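Local coordinates for sister chromatid cohesion protein (Chaetomium thermophilum, PDB 5T8V) that probably loads cohesin onto chromatin as part of the full-length loader Scc2, of which this chain is the C-terminal HEAT-repeat part, at residues A[951-956]-A[974-979]; A[988-993]-A[1007-1012]; A[1011-1016]-A[1034-1039]; A[1028-1033]-A[1064-1069]. All coordinates share one frame; numbering follows the deposited sequence.

Interaction 1 of 4, residues A[951-956]-A[974-979]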
# COMPACT_ATOMS: atom_id res chain seq x y z
N LYS A 951 -41.31 -0.67 -60.27
CA LYS A 951 -41.54 -0.05 -61.57
C LYS A 951 -40.38 0.85 -61.95
O LYS A 951 -39.85 0.77 -63.06
CB LYS A 951 -42.85 0.75 -61.55
CG LYS A 951 -44.12 -0.10 -61.47
CD LYS A 951 -44.44 -0.74 -62.81
CE LYS A 951 -45.51 -1.81 -62.67
NZ LYS A 951 -45.63 -2.65 -63.90
N GLY A 952 -39.95 1.71 -61.02
CA GLY A 952 -38.78 2.54 -61.28
C GLY A 952 -37.56 1.73 -61.65
O GLY A 952 -36.78 2.12 -62.52
N ILE A 953 -37.37 0.57 -61.00
CA ILE A 953 -36.21 -0.26 -61.29
C ILE A 953 -36.24 -0.75 -62.73
O ILE A 953 -35.30 -0.53 -63.51
CB ILE A 953 -36.14 -1.44 -60.29
CG1 ILE A 953 -35.82 -0.92 -58.89
CG2 ILE A 953 -35.08 -2.46 -60.73
CD1 ILE A 953 -35.89 -1.97 -57.80
N GLN A 954 -37.33 -1.43 -63.12
CA GLN A 954 -37.38 -1.94 -64.48
C GLN A 954 -37.41 -0.81 -65.51
O GLN A 954 -36.99 -1.03 -66.66
CB GLN A 954 -38.58 -2.88 -64.67
CG GLN A 954 -39.91 -2.45 -64.08
CD GLN A 954 -40.89 -3.60 -64.00
OE1 GLN A 954 -40.54 -4.75 -64.28
NE2 GLN A 954 -42.12 -3.31 -63.62
N LYS A 955 -37.87 0.39 -65.13
CA LYS A 955 -37.66 1.55 -65.99
C LYS A 955 -36.18 1.87 -66.12
O LYS A 955 -35.72 2.29 -67.19
CB LYS A 955 -38.41 2.77 -65.43
CG LYS A 955 -39.94 2.70 -65.51
CD LYS A 955 -40.45 2.34 -66.90
CE LYS A 955 -40.77 0.85 -67.00
NZ LYS A 955 -41.12 0.44 -68.39
N THR A 956 -35.41 1.67 -65.04
CA THR A 956 -33.97 1.85 -65.12
C THR A 956 -33.35 0.87 -66.10
O THR A 956 -32.48 1.23 -66.89
CB THR A 956 -33.33 1.70 -63.74
OG1 THR A 956 -34.01 2.54 -62.79
CG2 THR A 956 -31.86 2.08 -63.78
N ASP A 974 -30.10 3.37 -56.91
CA ASP A 974 -29.66 3.12 -55.55
C ASP A 974 -30.81 3.30 -54.57
O ASP A 974 -31.02 2.47 -53.68
CB ASP A 974 -28.50 4.05 -55.18
CG ASP A 974 -27.96 3.79 -53.79
OD1 ASP A 974 -28.59 4.26 -52.81
OD2 ASP A 974 -26.91 3.12 -53.66
N ARG A 975 -31.59 4.38 -54.74
CA ARG A 975 -32.69 4.62 -53.82
C ARG A 975 -33.82 3.62 -54.02
O ARG A 975 -34.40 3.13 -53.04
CB ARG A 975 -33.21 6.05 -53.99
CG ARG A 975 -34.00 6.55 -52.79
CD ARG A 975 -33.10 6.73 -51.57
NE ARG A 975 -33.86 6.96 -50.35
CZ ARG A 975 -33.32 7.02 -49.14
NH1 ARG A 975 -32.01 6.89 -48.99
NH2 ARG A 975 -34.08 7.23 -48.08
N TYR A 976 -34.15 3.30 -55.27
CA TYR A 976 -35.19 2.30 -55.53
C TYR A 976 -34.84 0.98 -54.85
O TYR A 976 -35.62 0.46 -54.04
CB TYR A 976 -35.36 2.10 -57.04
CG TYR A 976 -35.97 3.27 -57.77
CD1 TYR A 976 -36.98 4.04 -57.20
CD2 TYR A 976 -35.55 3.61 -59.05
CE1 TYR A 976 -37.54 5.11 -57.87
CE2 TYR A 976 -36.11 4.67 -59.74
CZ TYR A 976 -37.10 5.42 -59.14
OH TYR A 976 -37.66 6.48 -59.82
N SER A 977 -33.67 0.43 -55.17
CA SER A 977 -33.25 -0.83 -54.58
C SER A 977 -33.16 -0.75 -53.07
O SER A 977 -33.43 -1.73 -52.37
CB SER A 977 -31.90 -1.25 -55.16
OG SER A 977 -30.86 -0.43 -54.66
N LEU A 978 -32.76 0.41 -52.53
CA LEU A 978 -32.70 0.55 -51.08
C LEU A 978 -34.10 0.44 -50.47
O LEU A 978 -34.30 -0.28 -49.49
CB LEU A 978 -32.05 1.89 -50.71
CG LEU A 978 -31.89 2.14 -49.21
CD1 LEU A 978 -30.94 1.13 -48.59
CD2 LEU A 978 -31.42 3.56 -48.94
N ILE A 979 -35.07 1.15 -51.05
CA ILE A 979 -36.44 1.12 -50.54
C ILE A 979 -36.99 -0.30 -50.62
O ILE A 979 -37.55 -0.83 -49.65
CB ILE A 979 -37.32 2.12 -51.30
CG1 ILE A 979 -36.81 3.54 -51.08
CG2 ILE A 979 -38.78 2.01 -50.85
CD1 ILE A 979 -37.45 4.58 -52.00
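The Tyr976 ring lies with one face against the backbone of Gly952. Gly952 CA stands 3.7 Å above the ring plane of Tyr976, displaced toward the rim. This is a CH-pi contact, with Gly952 CA 4.0 Å from the ring centroid of Tyr976. Tyr976 CE2 is the ring atom nearest Gly952 CA. At the ring edge, near the plane, Thr956 OG1 comes to 4.2 Å from Tyr976 CD2.

The first torsion of Tyr976 sets CG anti to the carbonyl carbon (chi1 -69°), and from there the ring lies against Gly952. Gly952 has no side chain, and its CA meets the ring directly. The same hydroxyl that meets the ring edge also has a bond of its own. Thr956 OG1 donates to Gly952 O at 2.8 Å. Thr956 N donates to that oxygen as well, from the opposite face of the carbonyl plane, so two bonds grip Gly952 O.

Beyond the ring, Ile953 CG1 packs on Tyr976 CB at 3.6 Å. The two side chains slide past each other in opposite directions. Replacing Tyr976 with an alanine would probably leave the Gly952 backbone without its ring cover and open a gap between the helices, while Ile953 kept its contact with CB.

Ile953 also touches Phe1019 in a loop. The segments belong to helices 940-960 and 969-986, which follow each other in the chain. Over these segments the axes approach to 9.3 Å, at 141°, roughly antiparallel. Such consecutive, roughly antiparallel helices are the building style of a HEAT-repeat solenoid.

Interaction 2 of 4, residues A[988-993]-A[1007-1012]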
# COMPACT_ATOMS: atom_id res chain seq x y z
N ASN A 988 -43.11 -7.74 -45.04
CA ASN A 988 -43.31 -8.71 -46.11
C ASN A 988 -44.80 -8.77 -46.41
O ASN A 988 -45.59 -9.29 -45.62
CB ASN A 988 -42.77 -10.09 -45.71
CG ASN A 988 -42.16 -10.84 -46.88
OD1 ASN A 988 -41.73 -10.23 -47.87
ND2 ASN A 988 -42.12 -12.16 -46.79
N LEU A 989 -45.18 -8.23 -47.57
CA LEU A 989 -46.59 -8.15 -47.97
C LEU A 989 -47.02 -9.40 -48.73
O LEU A 989 -47.61 -9.32 -49.81
CB LEU A 989 -46.81 -6.89 -48.80
CG LEU A 989 -46.48 -5.57 -48.10
CD1 LEU A 989 -46.51 -4.41 -49.08
CD2 LEU A 989 -47.46 -5.31 -46.95
N ASP A 990 -46.72 -10.57 -48.17
CA ASP A 990 -47.11 -11.81 -48.83
C ASP A 990 -48.61 -12.01 -48.83
O ASP A 990 -49.15 -12.68 -49.72
CB ASP A 990 -46.42 -13.00 -48.14
CG ASP A 990 -44.91 -12.92 -48.22
OD1 ASP A 990 -44.39 -12.17 -49.07
OD2 ASP A 990 -44.24 -13.62 -47.43
N SER A 991 -49.32 -11.44 -47.85
CA SER A 991 -50.77 -11.55 -47.81
C SER A 991 -51.43 -10.76 -48.94
O SER A 991 -52.56 -11.10 -49.33
CB SER A 991 -51.30 -11.08 -46.46
OG SER A 991 -51.01 -9.71 -46.25
N HIS A 992 -50.77 -9.74 -49.45
CA HIS A 992 -51.29 -8.95 -50.57
C HIS A 992 -50.70 -9.42 -51.90
O HIS A 992 -50.26 -8.64 -52.73
CB HIS A 992 -51.00 -7.47 -50.35
CG HIS A 992 -51.58 -6.93 -49.08
ND1 HIS A 992 -51.04 -7.20 -47.85
CD2 HIS A 992 -52.65 -6.14 -48.86
CE1 HIS A 992 -51.76 -6.60 -46.91
NE2 HIS A 992 -52.74 -5.95 -47.50
N HIS A 993 -50.70 -10.74 -52.10
CA HIS A 993 -50.19 -11.31 -53.34
C HIS A 993 -51.02 -10.92 -54.55
O HIS A 993 -50.60 -11.21 -55.68
CB HIS A 993 -50.12 -12.84 -53.23
CG HIS A 993 -51.44 -13.48 -52.94
ND1 HIS A 993 -52.01 -13.48 -51.69
CD2 HIS A 993 -52.30 -14.16 -53.74
CE1 HIS A 993 -53.17 -14.13 -51.73
NE2 HIS A 993 -53.36 -14.55 -52.97
N SER A 1007 -45.32 -14.76 -53.68
CA SER A 1007 -44.09 -14.59 -52.92
C SER A 1007 -43.78 -13.13 -52.63
O SER A 1007 -43.54 -12.76 -51.47
CB SER A 1007 -42.92 -15.23 -53.66
OG SER A 1007 -41.73 -15.14 -52.90
N VAL A 1008 -43.76 -12.28 -53.65
CA VAL A 1008 -43.38 -10.87 -53.52
C VAL A 1008 -41.89 -10.80 -53.23
O VAL A 1008 -41.13 -10.17 -53.98
CB VAL A 1008 -44.20 -10.16 -52.43
CG1 VAL A 1008 -43.90 -8.66 -52.45
CG2 VAL A 1008 -45.69 -10.41 -52.63
N SER A 1009 -41.46 -11.42 -52.13
CA SER A 1009 -40.03 -11.58 -51.86
C SER A 1009 -39.29 -12.01 -53.12
O SER A 1009 -38.33 -11.36 -53.54
CB SER A 1009 -39.83 -12.60 -50.74
OG SER A 1009 -40.83 -12.48 -49.74
N LYS A 1010 -39.74 -13.11 -53.73
CA LYS A 1010 -39.12 -13.58 -54.96
C LYS A 1010 -39.34 -12.62 -56.11
O LYS A 1010 -38.54 -12.59 -57.05
CB LYS A 1010 -39.67 -14.96 -55.32
CG LYS A 1010 -39.28 -15.42 -56.71
CD LYS A 1010 -39.37 -16.93 -56.86
CE LYS A 1010 -39.13 -17.35 -58.29
NZ LYS A 1010 -38.90 -18.82 -58.41
N LEU A 1011 -40.41 -11.82 -56.08
CA LEU A 1011 -40.60 -10.81 -57.11
C LEU A 1011 -39.54 -9.72 -56.99
O LEU A 1011 -38.89 -9.35 -57.98
CB LEU A 1011 -42.01 -10.21 -57.01
CG LEU A 1011 -42.36 -9.09 -57.98
CD1 LEU A 1011 -42.14 -9.52 -59.43
CD2 LEU A 1011 -43.81 -8.65 -57.78
N MET A 1012 -39.33 -9.20 -55.78
CA MET A 1012 -38.29 -8.21 -55.55
C MET A 1012 -36.92 -8.76 -55.95
O MET A 1012 -36.18 -8.13 -56.72
CB MET A 1012 -38.31 -7.77 -54.09
CG MET A 1012 -39.65 -7.20 -53.64
SD MET A 1012 -39.69 -6.59 -51.94
CE MET A 1012 -39.68 -8.12 -51.02
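An ST motif opens helix 1009-1016, and the loop residue Asn988 meets Ser1009 in its first turn. In the motif, Ser1007 OG accepts from Lys1010 N at 3.0 Å, with an N-H...O angle of 159°. Val1008 holds the N-cap position.

Across the contact, the one proton of Ser1009 OG has two acceptors within reach. It may go to Asn988 OD1, 3.1 Å from Ser1009 OG, or to Ser1007 O, 3.2 Å from Ser1009 OG. The first torsion of Ser1009 places OG beside its own backbone N (chi1 -38°), and from there it meets the Asn988 amide. Asn988 OD1 also has the methyl of Met1012 nearby, with Met1012 CE at 4.3 Å. An alanine in place of Asn988 would probably leave the Ser1009 hydroxyl without its amide partner across the contact.

The next loop residues add a plainer contact. Leu989 is the centre of an inverse gamma turn, and Leu989 O rests against Val1008 CG2 at 3.6 Å. Asp990 OD1 reaches Val1008 CB at 3.9 Å.

Asn988 and Ser1009 both border the loop beyond helix 1026-1042. Asn988 touches Ser1043 there, and Ser1009 touches Asn1046. The loop 988-993 itself follows helix 969-986, so the contact brings the chain just beyond that helix against the start of helix 1009-1016.

Interaction 3 of 4, residues A[1011-1016]-A[1034-1039]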
# COMPACT_ATOMS: atom_id res chain seq x y z
N LEU A 1011 -40.41 -11.82 -56.08
CA LEU A 1011 -40.60 -10.81 -57.11
C LEU A 1011 -39.54 -9.72 -56.99
O LEU A 1011 -38.89 -9.35 -57.98
CB LEU A 1011 -42.01 -10.21 -57.01
CG LEU A 1011 -42.36 -9.09 -57.98
CD1 LEU A 1011 -42.14 -9.52 -59.43
CD2 LEU A 1011 -43.81 -8.65 -57.78
N MET A 1012 -39.33 -9.20 -55.78
CA MET A 1012 -38.29 -8.21 -55.55
C MET A 1012 -36.92 -8.76 -55.95
O MET A 1012 -36.18 -8.13 -56.72
CB MET A 1012 -38.31 -7.77 -54.09
CG MET A 1012 -39.65 -7.20 -53.64
SD MET A 1012 -39.69 -6.59 -51.94
CE MET A 1012 -39.68 -8.12 -51.02
N VAL A 1013 -36.58 -9.94 -55.44
CA VAL A 1013 -35.29 -10.55 -55.78
C VAL A 1013 -35.15 -10.69 -57.29
O VAL A 1013 -34.13 -10.32 -57.88
CB VAL A 1013 -35.14 -11.91 -55.07
CG1 VAL A 1013 -33.87 -12.62 -55.53
CG2 VAL A 1013 -35.12 -11.71 -53.56
N ASP A 1014 -36.18 -11.23 -57.94
CA ASP A 1014 -36.12 -11.48 -59.38
C ASP A 1014 -35.96 -10.19 -60.17
O ASP A 1014 -35.35 -10.19 -61.25
CB ASP A 1014 -37.38 -12.22 -59.84
CG ASP A 1014 -37.37 -13.68 -59.44
OD1 ASP A 1014 -36.64 -14.04 -58.49
OD2 ASP A 1014 -38.10 -14.48 -60.08
N ILE A 1015 -36.50 -9.07 -59.67
CA ILE A 1015 -36.37 -7.82 -60.39
C ILE A 1015 -35.01 -7.17 -60.14
O ILE A 1015 -34.48 -6.49 -61.03
CB ILE A 1015 -37.52 -6.87 -60.02
CG1 ILE A 1015 -38.86 -7.45 -60.50
CG2 ILE A 1015 -37.31 -5.47 -60.63
CD1 ILE A 1015 -40.08 -6.67 -60.05
N VAL A 1016 -34.42 -7.36 -58.97
CA VAL A 1016 -33.22 -6.61 -58.61
C VAL A 1016 -31.94 -7.36 -58.96
O VAL A 1016 -30.96 -6.75 -59.40
CB VAL A 1016 -33.25 -6.25 -57.11
CG1 VAL A 1016 -32.00 -5.47 -56.72
CG2 VAL A 1016 -34.50 -5.43 -56.79
N ASP A 1034 -26.97 -5.23 -51.98
CA ASP A 1034 -27.49 -4.79 -50.69
C ASP A 1034 -28.99 -5.06 -50.59
O ASP A 1034 -29.48 -5.60 -49.59
CB ASP A 1034 -27.21 -3.29 -50.50
CG ASP A 1034 -27.42 -2.83 -49.07
OD1 ASP A 1034 -28.04 -3.58 -48.28
OD2 ASP A 1034 -26.96 -1.72 -48.73
N CYS A 1035 -29.74 -4.70 -51.64
CA CYS A 1035 -31.18 -4.93 -51.65
C CYS A 1035 -31.51 -6.40 -51.49
O CYS A 1035 -32.22 -6.79 -50.55
CB CYS A 1035 -31.76 -4.38 -52.96
SG CYS A 1035 -33.49 -4.81 -53.24
N VAL A 1036 -30.99 -7.25 -52.38
CA VAL A 1036 -31.31 -8.68 -52.31
C VAL A 1036 -30.88 -9.26 -50.97
O VAL A 1036 -31.51 -10.19 -50.46
CB VAL A 1036 -30.66 -9.44 -53.48
CG1 VAL A 1036 -29.16 -9.29 -53.45
CG2 VAL A 1036 -31.04 -10.91 -53.44
N GLY A 1037 -29.80 -8.74 -50.38
CA GLY A 1037 -29.39 -9.21 -49.06
C GLY A 1037 -30.40 -8.86 -47.99
O GLY A 1037 -30.79 -9.71 -47.17
N LEU A 1038 -30.84 -7.60 -47.97
CA LEU A 1038 -31.87 -7.18 -47.02
C LEU A 1038 -33.14 -8.00 -47.18
O LEU A 1038 -33.80 -8.35 -46.19
CB LEU A 1038 -32.18 -5.69 -47.20
CG LEU A 1038 -31.05 -4.72 -46.87
CD1 LEU A 1038 -31.22 -3.42 -47.65
CD2 LEU A 1038 -31.02 -4.44 -45.38
N VAL A 1039 -33.51 -8.33 -48.42
CA VAL A 1039 -34.70 -9.13 -48.65
C VAL A 1039 -34.50 -10.54 -48.13
O VAL A 1039 -35.35 -11.08 -47.40
CB VAL A 1039 -35.06 -9.13 -50.15
CG1 VAL A 1039 -36.22 -10.08 -50.43
CG2 VAL A 1039 -35.40 -7.72 -50.62
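Two consecutive helices of the HEAT-repeat solenoid pack antiparallel here, with Val1013 facing Val1036 and Val1039, and Val1016 facing Cys1035. Helix 1009-1016 is short, and helix 1026-1042 is the next one in the chain. Over these segments their directions differ by 164°, and the axes come within 9.6 Å. The backbones are closest at Val1013 and Val1036, whose CA atoms are 5.6 Å apart.

The touching side chains are all apolar or weakly polar, and every one is buried. Val1013 spreads its two branches over two partners. Its CG1, anti to the backbone N, meets Val1036 CG2 at 3.9 Å. Its CG2 turns to the next turn of the facing helix, with Val1039 CG1 3.7 Å away. Val1039 CG1 thus serves two neighbours, because Met1012 CE approaches it as well, at 4.0 Å. The bend of Met1012 at chi3 (-73°) places this methyl. Val1036 takes the less common rotamer, with CG1 between the backbone N and the carbonyl carbon, and sends CG2 to Val1013.

Other helices cover this seam. Met1012 also touches Val980, and Cys1035 touches Ser977, both on helix 969-986. Val1016 touches Ile953 on helix 940-960. Both preceding helices thus contribute to the packing of this pair.

At the C-terminal end of helix 1009-1016, both methyls of Val1016 straddle one sulfur. Cys1035 SG lies 3.7 Å from Val1016 CG2. The other methyl, Val1016 CG1, is 3.8 Å from Cys1035 SG.

Interaction 4 of 4, residues A[1028-1033]-A[1064-1069]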
# COMPACT_ATOMS: atom_id res chain seq x y z
N VAL A 1028 -23.88 0.39 -59.22
CA VAL A 1028 -25.14 -0.33 -59.43
C VAL A 1028 -25.11 -1.70 -58.78
O VAL A 1028 -26.06 -2.10 -58.11
CB VAL A 1028 -25.43 -0.43 -60.94
CG1 VAL A 1028 -26.65 -1.31 -61.21
CG2 VAL A 1028 -25.64 0.95 -61.53
N ARG A 1029 -24.01 -2.44 -58.96
CA ARG A 1029 -23.91 -3.77 -58.36
C ARG A 1029 -23.99 -3.70 -56.84
O ARG A 1029 -24.48 -4.63 -56.20
CB ARG A 1029 -22.61 -4.44 -58.78
CG ARG A 1029 -22.54 -4.81 -60.26
CD ARG A 1029 -21.22 -5.48 -60.59
NE ARG A 1029 -21.10 -6.79 -59.95
CZ ARG A 1029 -19.97 -7.49 -59.89
NH1 ARG A 1029 -18.85 -7.01 -60.42
NH2 ARG A 1029 -19.96 -8.68 -59.30
N LYS A 1030 -23.50 -2.60 -56.23
CA LYS A 1030 -23.52 -2.52 -54.77
C LYS A 1030 -24.94 -2.45 -54.24
O LYS A 1030 -25.36 -3.38 -53.53
CB LYS A 1030 -22.66 -1.34 -54.30
CG LYS A 1030 -22.71 -1.13 -52.79
CD LYS A 1030 -21.94 0.10 -52.35
CE LYS A 1030 -22.14 0.37 -50.87
NZ LYS A 1030 -23.58 0.61 -50.53
N PRO A 1031 -25.73 -1.41 -54.52
CA PRO A 1031 -27.07 -1.33 -53.93
C PRO A 1031 -27.99 -2.46 -54.35
O PRO A 1031 -28.96 -2.75 -53.64
CB PRO A 1031 -27.59 0.03 -54.40
CG PRO A 1031 -26.82 0.31 -55.64
CD PRO A 1031 -25.47 -0.28 -55.44
N ALA A 1032 -27.72 -3.11 -55.48
CA ALA A 1032 -28.50 -4.28 -55.87
C ALA A 1032 -28.25 -5.44 -54.91
O ALA A 1032 -29.19 -6.02 -54.36
CB ALA A 1032 -28.17 -4.69 -57.30
N LEU A 1033 -26.98 -5.79 -54.71
CA LEU A 1033 -26.64 -6.85 -53.77
C LEU A 1033 -27.10 -6.50 -52.36
O LEU A 1033 -27.56 -7.37 -51.61
CB LEU A 1033 -25.14 -7.13 -53.81
CG LEU A 1033 -24.69 -7.84 -55.09
CD1 LEU A 1033 -23.19 -7.73 -55.25
CD2 LEU A 1033 -25.11 -9.31 -55.07
N ILE A 1064 -14.19 -8.74 -54.73
CA ILE A 1064 -14.40 -7.31 -54.56
C ILE A 1064 -14.82 -7.07 -53.11
O ILE A 1064 -15.85 -7.62 -52.69
CB ILE A 1064 -15.44 -6.76 -55.54
CG1 ILE A 1064 -14.95 -6.96 -56.98
CG2 ILE A 1064 -15.71 -5.28 -55.27
CD1 ILE A 1064 -15.97 -6.59 -58.04
N PRO A 1065 -14.10 -6.26 -52.33
CA PRO A 1065 -14.41 -6.18 -50.89
C PRO A 1065 -15.79 -5.63 -50.56
O PRO A 1065 -16.48 -6.19 -49.70
CB PRO A 1065 -13.30 -5.26 -50.35
CG PRO A 1065 -12.18 -5.42 -51.32
CD PRO A 1065 -12.83 -5.58 -52.65
N ILE A 1066 -16.22 -4.53 -51.19
CA ILE A 1066 -17.42 -3.84 -50.73
C ILE A 1066 -18.66 -4.70 -50.98
O ILE A 1066 -19.49 -4.90 -50.09
CB ILE A 1066 -17.54 -2.45 -51.40
CG1 ILE A 1066 -18.79 -1.71 -50.91
CG2 ILE A 1066 -17.55 -2.55 -52.92
CD1 ILE A 1066 -18.76 -1.37 -49.43
N LEU A 1067 -18.81 -5.21 -52.20
CA LEU A 1067 -20.03 -5.95 -52.52
C LEU A 1067 -19.98 -7.40 -52.06
O LEU A 1067 -20.98 -8.11 -52.20
CB LEU A 1067 -20.32 -5.87 -54.02
CG LEU A 1067 -19.20 -6.09 -55.04
CD1 LEU A 1067 -18.97 -7.56 -55.26
CD2 LEU A 1067 -19.55 -5.40 -56.35
N GLU A 1068 -18.86 -7.86 -51.51
CA GLU A 1068 -18.86 -9.09 -50.72
C GLU A 1068 -19.11 -8.81 -49.25
O GLU A 1068 -19.55 -9.71 -48.52
CB GLU A 1068 -17.56 -9.87 -50.92
CG GLU A 1068 -16.33 -9.30 -50.22
CD GLU A 1068 -15.06 -10.04 -50.61
OE1 GLU A 1068 -15.14 -10.98 -51.43
OE2 GLU A 1068 -13.97 -9.68 -50.11
N THR A 1069 -18.83 -7.59 -48.79
CA THR A 1069 -19.39 -7.14 -47.51
C THR A 1069 -20.91 -7.11 -47.58
O THR A 1069 -21.58 -7.50 -46.61
CB THR A 1069 -18.85 -5.75 -47.16
OG1 THR A 1069 -17.42 -5.79 -47.06
CG2 THR A 1069 -19.43 -5.26 -45.84
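Arg1029 CB starts its side chain against Leu1067, with Leu1067 CD2 4.0 Å from Arg1029 CB. The chain then bends at chi3 (67°), which places NE. Arg1029 NE is hydrogen-bonded to Ala1020 O. Leu1067 CD2 sits over the centre of one face of the guanidinium, 4.1 Å from Arg1029 CZ. At the tip, Arg1029 NH1 lies 3.8 Å from Ile1064 CD1, the two side chains crossing at about a right angle. Arg1029 NH2 forms a salt bridge with Asp1062, just before the second segment.

The segments lie on helices 1026-1042 and 1065-1086. Over these segments the axes run nearly parallel, 14° apart, and are 9.1 Å from each other at closest. Helix 1050-1062 comes between the two helices in sequence, as expected for next-but-one helices of a HEAT solenoid. Its Val1059 touches both Leu1033 and Leu1067.

Leu1033 CD1 packs on Leu1067 CB at 3.6 Å. The aliphatic chain of Lys1030 crosses Ile1066 at about a right angle, with Lys1030 CD and Lys1030 CE each 3.9 Å from Ile1066 CG1.

How the interactions relate
Along the chain, interaction 1 comes first and closes the turn between helices 940-960 and 969-986. Interaction 2 then opens on the loop after helix 969-986 and closes the irregular stretch that leads to helix 1009-1016. Interaction 3 begins where interaction 2 ends, shares Leu1011 and Met1012 with it, and closes the link to helix 1026-1042. Interaction 4 starts on that same helix before interaction 3 is finished, so the two cross. Interaction 3 touches the other three, and 1 touches 4. Interactions 1 and 2 stay apart, their centres about 17 Å from each other. Together they tie helices 940-960, 969-986, 1009-1016, 1026-1042 and 1065-1086, skipping helix 1050-1062 in the sequence.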